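Local structure of cellulosomal scaffoldin anchoring protein C (Acetivibrio cellulolyticus, 4UYP) at residues V4-T9 with I112-A117; S60-Y65 with G91-I96; I21-V26 with T119-S124. The protein probably anchors cellulosomes to the bacterial cell surface; this domain, its third cohesin, binds the dockerin of the adaptor scaffoldin ScaB. All blocks are in the same frame, centred on the assembly; numbering follows the deposited sequence.

Contact 1 (V4-T9 with I112-A117)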
loop_
_atom_site.group_PDB
_atom_site.type_symbol
_atom_site.label_atom_id
_atom_site.label_comp_id
_atom_site.label_asym_id
_atom_site.label_seq_id
_atom_site.Cartn_x
_atom_site.Cartn_y
_atom_site.Cartn_z
ATOM N N VAL C 4 -15.371 -4.249 -5.410
ATOM C CA VAL C 4 -14.566 -5.228 -4.578
ATOM C C VAL C 4 -14.793 -4.823 -3.096
ATOM O O VAL C 4 -14.616 -3.653 -2.723
ATOM C CB VAL C 4 -13.128 -5.116 -4.943
ATOM C CG1 VAL C 4 -12.284 -6.168 -4.126
ATOM C CG2 VAL C 4 -12.970 -5.408 -6.432
ATOM N N ASP C 5 -15.146 -5.816 -2.311
ATOM C CA ASP C 5 -15.442 -5.553 -0.861
ATOM C C ASP C 5 -14.463 -6.391 -0.041
ATOM O O ASP C 5 -14.455 -7.638 -0.199
ATOM C CB ASP C 5 -16.810 -5.944 -0.533
ATOM C CG ASP C 5 -17.155 -5.625 0.883
ATOM O OD1 ASP C 5 -17.575 -4.493 1.167
ATOM O OD2 ASP C 5 -17.000 -6.583 1.777
ATOM N N ILE C 6 -13.736 -5.745 0.871
ATOM C CA ILE C 6 -12.955 -6.460 1.939
ATOM C C ILE C 6 -13.875 -6.529 3.132
ATOM O O ILE C 6 -14.263 -5.451 3.694
ATOM C CB ILE C 6 -11.661 -5.735 2.238
ATOM C CG1 ILE C 6 -10.759 -5.620 0.980
ATOM C CG2 ILE C 6 -10.921 -6.394 3.418
ATOM C CD1 ILE C 6 -9.492 -4.887 1.274
ATOM N N GLY C 7 -14.308 -7.696 3.580
ATOM C CA GLY C 7 -15.261 -7.817 4.685
ATOM C C GLY C 7 -14.618 -7.422 6.015
ATOM O O GLY C 7 -13.391 -7.515 6.193
ATOM N N SER C 8 -15.444 -6.952 6.899
ATOM C CA SER C 8 -15.015 -6.676 8.248
ATOM C C SER C 8 -15.391 -7.849 9.162
ATOM O O SER C 8 -16.293 -8.674 8.905
ATOM C CB SER C 8 -15.794 -5.465 8.760
ATOM O OG SER C 8 -15.294 -4.279 8.002
ATOM N N THR C 9 -14.625 -7.956 10.261
ATOM C CA THR C 9 -14.861 -8.975 11.242
ATOM C C THR C 9 -14.329 -8.601 12.578
ATOM O O THR C 9 -13.907 -7.461 12.768
ATOM C CB THR C 9 -14.241 -10.317 10.698
ATOM O OG1 THR C 9 -14.683 -11.405 11.448
ATOM C CG2 THR C 9 -12.728 -10.352 10.667
ATOM N N ILE C 112 -7.926 -2.940 6.960
ATOM C CA ILE C 112 -7.358 -3.890 5.918
ATOM C C ILE C 112 -7.786 -3.220 4.602
ATOM O O ILE C 112 -8.932 -3.104 4.251
ATOM C CB ILE C 112 -8.071 -5.273 6.116
ATOM C CG1 ILE C 112 -7.926 -5.823 7.559
ATOM C CG2 ILE C 112 -7.470 -6.250 5.150
ATOM C CD1 ILE C 112 -6.501 -5.949 8.128
ATOM N N THR C 113 -6.718 -2.713 3.993
ATOM C CA THR C 113 -6.878 -1.703 2.927
ATOM C C THR C 113 -6.527 -2.169 1.520
ATOM O O THR C 113 -5.530 -2.792 1.384
ATOM C CB THR C 113 -5.944 -0.433 3.249
ATOM O OG1 THR C 113 -4.601 -0.756 3.418
ATOM C CG2 THR C 113 -6.412 0.224 4.645
ATOM N N THR C 114 -7.344 -1.857 0.549
ATOM C CA THR C 114 -6.981 -2.154 -0.900
ATOM C C THR C 114 -5.871 -1.218 -1.371
ATOM O O THR C 114 -6.047 0.020 -1.201
ATOM C CB THR C 114 -8.188 -1.990 -1.731
ATOM O OG1 THR C 114 -9.290 -2.809 -1.275
ATOM C CG2 THR C 114 -7.841 -2.462 -3.202
ATOM N N ASN C 115 -4.841 -1.727 -1.974
ATOM C CA ASN C 115 -3.682 -0.927 -2.461
ATOM C C ASN C 115 -3.920 -0.652 -3.966
ATOM O O ASN C 115 -3.707 -1.558 -4.768
ATOM C CB ASN C 115 -2.396 -1.614 -2.128
ATOM C CG ASN C 115 -1.155 -0.747 -2.406
ATOM O OD1 ASN C 115 -1.244 0.006 -3.447
ATOM N ND2 ASN C 115 -0.112 -0.903 -1.700
ATOM N N SER C 116 -4.257 0.597 -4.336
ATOM C CA SER C 116 -4.595 0.892 -5.754
ATOM C C SER C 116 -3.334 0.844 -6.593
ATOM O O SER C 116 -3.528 0.715 -7.815
ATOM C CB SER C 116 -5.399 2.201 -5.868
ATOM O OG SER C 116 -4.517 3.126 -5.356
ATOM N N ALA C 117 -2.129 0.938 -6.079
ATOM C CA ALA C 117 -0.933 0.849 -6.893
ATOM C C ALA C 117 -0.624 -0.566 -7.396
ATOM O O ALA C 117 0.187 -0.788 -8.301
ATOM C CB ALA C 117 0.257 1.477 -6.192
HETATM O O HOH W 1 -11.585 -3.575 -2.014
#
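Ile6 sets its terminal CD1 methyl above the plane of the Ile112 to Thr113 peptide, the flat group of this contact: Ile6 CD1 lies 3.5 Å from Ile112 O and 4.0 Å from Thr113 C. The contact lies inside the jelly-roll beta-sandwich of the cohesin domain, near the side where strand 133-141 runs between strands 3-11 and 109-122. The short strand segments 4-6 and 112-114 are nearly antiparallel (163°), but at 8.3 Å their axes are too far apart for direct backbone pairing; strand 133-141 provides the backbone partners of Val4 and Ile6. Side chains therefore make the contact. Ile6 is extended along CG1 (chi2 179°), which carries CD1 forward to Thr114, while its other branch, CG2, meets Ile112 CG2 at 3.9 Å. The two isoleucines cross at about a right angle, methyl against methyl, and the CG1 arm of Ile112 leads away. Phe36 of strand 33-39 packs against both Ile6 and Thr114. Calcium has been seen bound at Asp5 and Ile6, with Asn135 and Asp136, in a structure of this protein, though none is bound to this chain here. Asp136 OD1 accepts from the backbone N of Thr114, tying this segment to that site. Thr114 OG1 contacts a methyl and a solvent molecule together: it lies 3.3 Å from Ile6 CD1 and 2.5 Å from a water that donates weakly to Val4 O.

Contact 2 (S60-Y65 with G91-I96). With SO4 (sulfate ion), chain R.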
loop_
_atom_site.group_PDB
_atom_site.type_symbol
_atom_site.label_atom_id
_atom_site.label_comp_id
_atom_site.label_asym_id
_atom_site.label_seq_id
_atom_site.Cartn_x
_atom_site.Cartn_y
_atom_site.Cartn_z
ATOM N N SER C 60 -4.713 -23.600 -10.835
ATOM C CA SER C 60 -3.681 -23.160 -11.729
ATOM C C SER C 60 -3.790 -21.694 -12.035
ATOM O O SER C 60 -2.768 -21.031 -12.342
ATOM C CB SER C 60 -3.701 -23.909 -13.049
ATOM O OG SER C 60 -3.305 -25.265 -12.862
ATOM N N ASP C 61 -4.997 -21.160 -11.908
ATOM C CA ASP C 61 -5.226 -19.772 -12.353
ATOM C C ASP C 61 -4.958 -18.759 -11.242
ATOM O O ASP C 61 -4.973 -17.520 -11.479
ATOM C CB ASP C 61 -6.685 -19.606 -12.820
ATOM C CG ASP C 61 -7.088 -20.640 -13.887
ATOM O OD1 ASP C 61 -6.202 -21.100 -14.597
ATOM O OD2 ASP C 61 -8.290 -20.861 -13.963
ATOM N N PHE C 62 -4.750 -19.196 -10.015
ATOM C CA PHE C 62 -4.737 -18.328 -8.815
ATOM C C PHE C 62 -3.444 -18.484 -8.041
ATOM O O PHE C 62 -2.957 -19.549 -7.822
ATOM C CB PHE C 62 -5.898 -18.816 -7.911
ATOM C CG PHE C 62 -6.079 -18.027 -6.625
ATOM C CD1 PHE C 62 -6.676 -16.751 -6.645
ATOM C CD2 PHE C 62 -5.753 -18.630 -5.413
ATOM C CE1 PHE C 62 -6.897 -16.085 -5.480
ATOM C CE2 PHE C 62 -5.988 -17.959 -4.244
ATOM C CZ PHE C 62 -6.557 -16.692 -4.245
ATOM N N THR C 63 -2.819 -17.340 -7.765
ATOM C CA THR C 63 -1.524 -17.301 -7.097
ATOM C C THR C 63 -1.594 -16.329 -5.948
ATOM O O THR C 63 -2.217 -15.239 -6.070
ATOM C CB THR C 63 -0.387 -16.812 -8.020
ATOM O OG1 THR C 63 -0.501 -17.599 -9.236
ATOM C CG2 THR C 63 0.952 -17.120 -7.390
ATOM N N THR C 64 -0.961 -16.641 -4.804
ATOM C CA THR C 64 -0.980 -15.712 -3.657
ATOM C C THR C 64 0.435 -15.609 -3.070
ATOM O O THR C 64 1.274 -16.464 -3.250
ATOM C CB THR C 64 -1.969 -16.154 -2.592
ATOM O OG1 THR C 64 -1.412 -17.305 -1.865
ATOM C CG2 THR C 64 -3.338 -16.503 -3.075
ATOM N N TYR C 65 0.590 -14.506 -2.357
ATOM C CA TYR C 65 1.870 -14.229 -1.712
ATOM C C TYR C 65 1.561 -13.293 -0.573
ATOM O O TYR C 65 0.808 -12.372 -0.730
ATOM C CB TYR C 65 2.894 -13.612 -2.638
ATOM C CG TYR C 65 4.187 -13.275 -1.900
ATOM C CD1 TYR C 65 5.062 -14.300 -1.486
ATOM C CD2 TYR C 65 4.504 -11.967 -1.683
ATOM C CE1 TYR C 65 6.245 -13.888 -0.770
ATOM C CE2 TYR C 65 5.609 -11.573 -0.959
ATOM C CZ TYR C 65 6.457 -12.528 -0.581
ATOM O OH TYR C 65 7.586 -12.145 0.199
ATOM N N GLY C 91 -19.258 -13.168 -6.287
ATOM C CA GLY C 91 -19.062 -14.116 -5.167
ATOM C C GLY C 91 -17.761 -13.834 -4.495
ATOM O O GLY C 91 -17.179 -12.790 -4.621
ATOM N N VAL C 92 -17.334 -14.813 -3.698
ATOM C CA VAL C 92 -16.073 -14.685 -2.946
ATOM C C VAL C 92 -14.881 -15.067 -3.818
ATOM O O VAL C 92 -14.776 -16.240 -4.348
ATOM C CB VAL C 92 -16.134 -15.601 -1.714
ATOM C CG1 VAL C 92 -14.825 -15.487 -0.907
ATOM C CG2 VAL C 92 -17.324 -15.151 -0.790
ATOM N N PHE C 93 -13.960 -14.118 -3.958
ATOM C CA PHE C 93 -12.752 -14.348 -4.683
ATOM C C PHE C 93 -11.743 -15.078 -3.797
ATOM O O PHE C 93 -11.095 -16.004 -4.285
ATOM C CB PHE C 93 -12.188 -12.969 -5.095
ATOM C CG PHE C 93 -10.817 -13.008 -5.665
ATOM C CD1 PHE C 93 -10.615 -13.635 -6.945
ATOM C CD2 PHE C 93 -9.775 -12.371 -5.051
ATOM C CE1 PHE C 93 -9.324 -13.620 -7.542
ATOM C CE2 PHE C 93 -8.492 -12.401 -5.631
ATOM C CZ PHE C 93 -8.309 -13.045 -6.830
ATOM N N ALA C 94 -11.557 -14.628 -2.536
ATOM C CA ALA C 94 -10.554 -15.237 -1.638
ATOM C C ALA C 94 -10.896 -14.815 -0.273
ATOM O O ALA C 94 -11.616 -13.814 -0.061
ATOM C CB ALA C 94 -9.120 -14.810 -2.034
ATOM N N THR C 95 -10.355 -15.519 0.725
ATOM C CA THR C 95 -10.503 -15.150 2.134
ATOM C C THR C 95 -9.130 -15.145 2.760
ATOM O O THR C 95 -8.372 -16.102 2.590
ATOM C CB THR C 95 -11.400 -16.128 2.844
ATOM O OG1 THR C 95 -12.697 -16.132 2.192
ATOM C CG2 THR C 95 -11.639 -15.734 4.330
ATOM N N ILE C 96 -8.829 -14.082 3.475
ATOM C CA ILE C 96 -7.511 -13.996 4.159
ATOM C C ILE C 96 -7.728 -14.379 5.635
ATOM O O ILE C 96 -8.637 -13.761 6.264
ATOM C CB ILE C 96 -6.904 -12.622 4.090
ATOM C CG1 ILE C 96 -6.727 -12.231 2.612
ATOM C CG2 ILE C 96 -5.528 -12.592 4.792
ATOM C CD1 ILE C 96 -6.422 -10.753 2.498
HETATM S S SO4 R . -0.475 -20.242 -3.525
HETATM O O1 SO4 R . -1.440 -21.443 -3.858
HETATM O O2 SO4 R . -1.293 -19.350 -2.597
HETATM O O3 SO4 R . -0.176 -19.473 -4.707
HETATM O O4 SO4 R . 0.994 -20.426 -2.827
#
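Phe62 and Ala94 mark the nearest backbone approach, their CA atoms 9.7 Å apart, the spacing of strands 62-67 and 91-100 facing one another across the two layers of the cohesin beta-sandwich. Only side chains bridge this gap. With CG anti to the backbone N (chi1 -179°), the ring of Phe62 reaches toward strand 91-100 and leads with its CD1-CE1-CZ side. Its edge points at the face of Phe93 in an offset edge-to-face pair, with centroids 5.5 Å apart and planes at 79°. The approach is displaced toward the far end of the Phe93 ring: CE1 of Phe62 comes to 3.6 Å from CZ of Phe93. The neighbouring ring atom, CZ of Phe62, rests 3.9 Å from CB of Ala94, so one ring touches two consecutive residues. Phe93 and Ala94 form a classic beta bulge opposite Ile21 of strand 16-24, consistent with two successive side chains reaching the same ring. Ile56 packs on both phenylalanines, and Met75 on Phe93. Two residues on from Phe62, Thr64 gives its backbone N to O3 of a sulfate, probably from the crystallisation liquor, at 2.9 Å and a fairly straight 159°. Thr63 packs on Arg22 and Tyr65 on Gly27 of the ScaB chain, placing strand 62-67 in the layer that receives the dockerin. The three residues that meet across the layers offer only hydrocarbon, so their attraction rests on dispersion, on burial from water and, in the ring pair, on the weakly positive hydrogens of an edge turned toward an electron-rich face.

Contact 3 (I21-V26 with T119-S124)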
loop_
_atom_site.group_PDB
_atom_site.type_symbol
_atom_site.label_atom_id
_atom_site.label_comp_id
_atom_site.label_asym_id
_atom_site.label_seq_id
_atom_site.Cartn_x
_atom_site.Cartn_y
_atom_site.Cartn_z
ATOM N N ILE C 21 -12.913 -11.513 0.586
ATOM C CA ILE C 21 -12.826 -10.541 -0.482
ATOM C C ILE C 21 -13.893 -10.951 -1.521
ATOM O O ILE C 21 -13.821 -12.042 -2.125
ATOM C CB ILE C 21 -11.447 -10.431 -1.124
ATOM C CG1 ILE C 21 -10.329 -10.043 -0.114
ATOM C CG2 ILE C 21 -11.504 -9.480 -2.341
ATOM C CD1 ILE C 21 -8.943 -10.487 -0.469
ATOM N N THR C 22 -14.887 -10.067 -1.706
ATOM C CA THR C 22 -16.087 -10.363 -2.505
ATOM C C THR C 22 -16.068 -9.469 -3.730
ATOM O O THR C 22 -15.720 -8.284 -3.653
ATOM C CB THR C 22 -17.426 -10.121 -1.739
ATOM O OG1 THR C 22 -17.404 -10.837 -0.498
ATOM C CG2 THR C 22 -18.709 -10.467 -2.600
ATOM N N PHE C 23 -16.458 -10.016 -4.872
ATOM C CA PHE C 23 -16.658 -9.189 -6.059
ATOM C C PHE C 23 -18.182 -9.172 -6.436
ATOM O O PHE C 23 -18.879 -10.205 -6.456
ATOM C CB PHE C 23 -16.026 -9.874 -7.277
ATOM C CG PHE C 23 -14.499 -9.990 -7.295
ATOM C CD1 PHE C 23 -13.696 -9.320 -6.350
ATOM C CD2 PHE C 23 -13.871 -10.797 -8.269
ATOM C CE1 PHE C 23 -12.279 -9.463 -6.385
ATOM C CE2 PHE C 23 -12.473 -10.870 -8.347
ATOM C CZ PHE C 23 -11.680 -10.209 -7.406
ATOM N N THR C 24 -18.642 -7.942 -6.660
ATOM C CA THR C 24 -20.067 -7.685 -6.992
ATOM C C THR C 24 -20.089 -6.958 -8.330
ATOM O O THR C 24 -19.259 -6.161 -8.635
ATOM C CB THR C 24 -20.740 -6.923 -5.801
ATOM O OG1 THR C 24 -20.876 -7.880 -4.716
ATOM C CG2 THR C 24 -22.221 -6.525 -6.131
ATOM N N ASN C 25 -21.170 -7.205 -9.099
ATOM C CA ASN C 25 -21.340 -6.593 -10.454
ATOM C C ASN C 25 -20.164 -6.958 -11.383
ATOM O O ASN C 25 -19.592 -6.145 -12.149
ATOM C CB ASN C 25 -21.461 -5.062 -10.388
ATOM C CG ASN C 25 -22.580 -4.600 -9.497
ATOM O OD1 ASN C 25 -23.584 -5.233 -9.309
ATOM N ND2 ASN C 25 -22.294 -3.526 -8.829
ATOM N N VAL C 26 -19.768 -8.249 -11.284
ATOM C CA VAL C 26 -18.697 -8.696 -12.177
ATOM C C VAL C 26 -19.212 -8.624 -13.668
ATOM O O VAL C 26 -20.310 -9.148 -13.882
ATOM C CB VAL C 26 -18.292 -10.138 -11.801
ATOM C CG1 VAL C 26 -17.340 -10.805 -12.808
ATOM C CG2 VAL C 26 -17.646 -10.177 -10.369
ATOM N N THR C 119 -3.255 -3.125 -7.490
ATOM C CA THR C 119 -4.549 -3.776 -7.744
ATOM C C THR C 119 -5.008 -3.286 -9.073
ATOM O O THR C 119 -5.151 -2.056 -9.281
ATOM C CB THR C 119 -5.546 -3.381 -6.679
ATOM O OG1 THR C 119 -5.045 -3.867 -5.399
ATOM C CG2 THR C 119 -6.955 -3.973 -6.864
ATOM N N SER C 120 -5.336 -4.240 -9.960
ATOM C CA SER C 120 -5.863 -3.836 -11.308
ATOM C C SER C 120 -6.649 -5.011 -11.827
ATOM O O SER C 120 -6.423 -6.173 -11.474
ATOM C CB SER C 120 -4.780 -3.528 -12.349
ATOM O OG SER C 120 -4.003 -4.654 -12.769
ATOM N N PHE C 121 -7.582 -4.737 -12.728
ATOM C CA PHE C 121 -8.530 -5.725 -13.293
ATOM C C PHE C 121 -8.613 -5.552 -14.798
ATOM O O PHE C 121 -8.657 -4.392 -15.256
ATOM C CB PHE C 121 -9.902 -5.540 -12.728
ATOM C CG PHE C 121 -10.023 -5.880 -11.251
ATOM C CD1 PHE C 121 -9.591 -4.974 -10.288
ATOM C CD2 PHE C 121 -10.589 -7.029 -10.878
ATOM C CE1 PHE C 121 -9.735 -5.376 -8.917
ATOM C CE2 PHE C 121 -10.754 -7.401 -9.544
ATOM C CZ PHE C 121 -10.270 -6.567 -8.586
ATOM N N TYR C 122 -8.580 -6.663 -15.507
ATOM C CA TYR C 122 -8.521 -6.618 -17.025
ATOM C C TYR C 122 -9.612 -7.500 -17.615
ATOM O O TYR C 122 -9.783 -8.649 -17.240
ATOM C CB TYR C 122 -7.185 -7.073 -17.506
ATOM C CG TYR C 122 -6.104 -6.002 -17.344
ATOM C CD1 TYR C 122 -5.467 -5.765 -16.096
ATOM C CD2 TYR C 122 -5.800 -5.147 -18.401
ATOM C CE1 TYR C 122 -4.571 -4.735 -15.980
ATOM C CE2 TYR C 122 -4.926 -4.099 -18.239
ATOM C CZ TYR C 122 -4.295 -3.907 -17.047
ATOM O OH TYR C 122 -3.403 -2.844 -16.842
ATOM N N TYR C 123 -10.307 -6.967 -18.615
ATOM C CA TYR C 123 -11.211 -7.779 -19.466
ATOM C C TYR C 123 -10.423 -8.651 -20.467
ATOM O O TYR C 123 -10.950 -9.686 -20.845
ATOM C CB TYR C 123 -11.925 -6.767 -20.388
ATOM C CG TYR C 123 -12.935 -5.861 -19.714
ATOM C CD1 TYR C 123 -14.082 -6.367 -19.069
ATOM C CD2 TYR C 123 -12.741 -4.456 -19.771
ATOM C CE1 TYR C 123 -14.997 -5.519 -18.494
ATOM C CE2 TYR C 123 -13.729 -3.613 -19.189
ATOM C CZ TYR C 123 -14.822 -4.171 -18.589
ATOM O OH TYR C 123 -15.780 -3.344 -17.970
ATOM N N SER C 124 -9.159 -8.273 -20.807
ATOM C CA SER C 124 -8.330 -9.043 -21.751
ATOM C C SER C 124 -6.929 -8.569 -21.529
ATOM O O SER C 124 -6.686 -7.694 -20.656
ATOM C CB SER C 124 -8.790 -8.620 -23.194
ATOM O OG SER C 124 -8.291 -7.290 -23.441
#
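Phe121 drives the edge of its ring toward the face of Phe23, an offset edge-to-face pair with centroids 5.5 Å apart and planes at 73°. The leading atom is CE2 of Phe121, 3.6 Å from CZ of Phe23 and 4.1 Å from both CE1 and CE2 of Phe23, so it sits by the outer end of the ring rather than over its middle. The side chains arrive from opposite directions, one from each layer of the sandwich. With CG anti to the carbonyl carbon in both (chi1 -67° for Phe23, -68° for Phe121), each ring is carried inward from its strand to meet the other between the sheets. Around the pair, Val4 and Leu34 each touch both rings, Leu55 adds to the surroundings of Phe23, and Leu2 packs on Phe121. Phe23 also stacks with Phe93, which extends the aromatic cluster. Farther out, backbone bonds from Phe23 to Gly91 fix one strand, while Ser120 and Tyr122 pack on Ile51 and Asn52 of the ScaB chain. The domain has no helices here: strand 16-24 lies between strands 3-11 and 91-100, and strand 109-122 runs in the opposing layer beside strand 33-39; at Tyr123 the chain turns a corner.

Overall arrangement
The three contacts tie together the two layers of one cohesin sandwich. Contacts 2 and 3 are joined at the bulge, where Ile21 N lies 2.7 Å from Ala94 O, and through their rings, Phe93 CG being 3.4 Å from Phe23 CZ. Contact 1 meets contact 3 through a probable backbone hydrogen bond, Asp5 N to Thr22 O (2.9 Å), and through Val4, whose CG2 lies 3.6 Å from Phe121 CZ; contacts 1 and 2 do not touch. Contact 1 holds Asp5 and Ile6 of the known calcium site, unoccupied in this chain; the Asp5 side chain is about 7 Å from that of Phe23. Contacts 2 and 3 include strands that meet the dockerin.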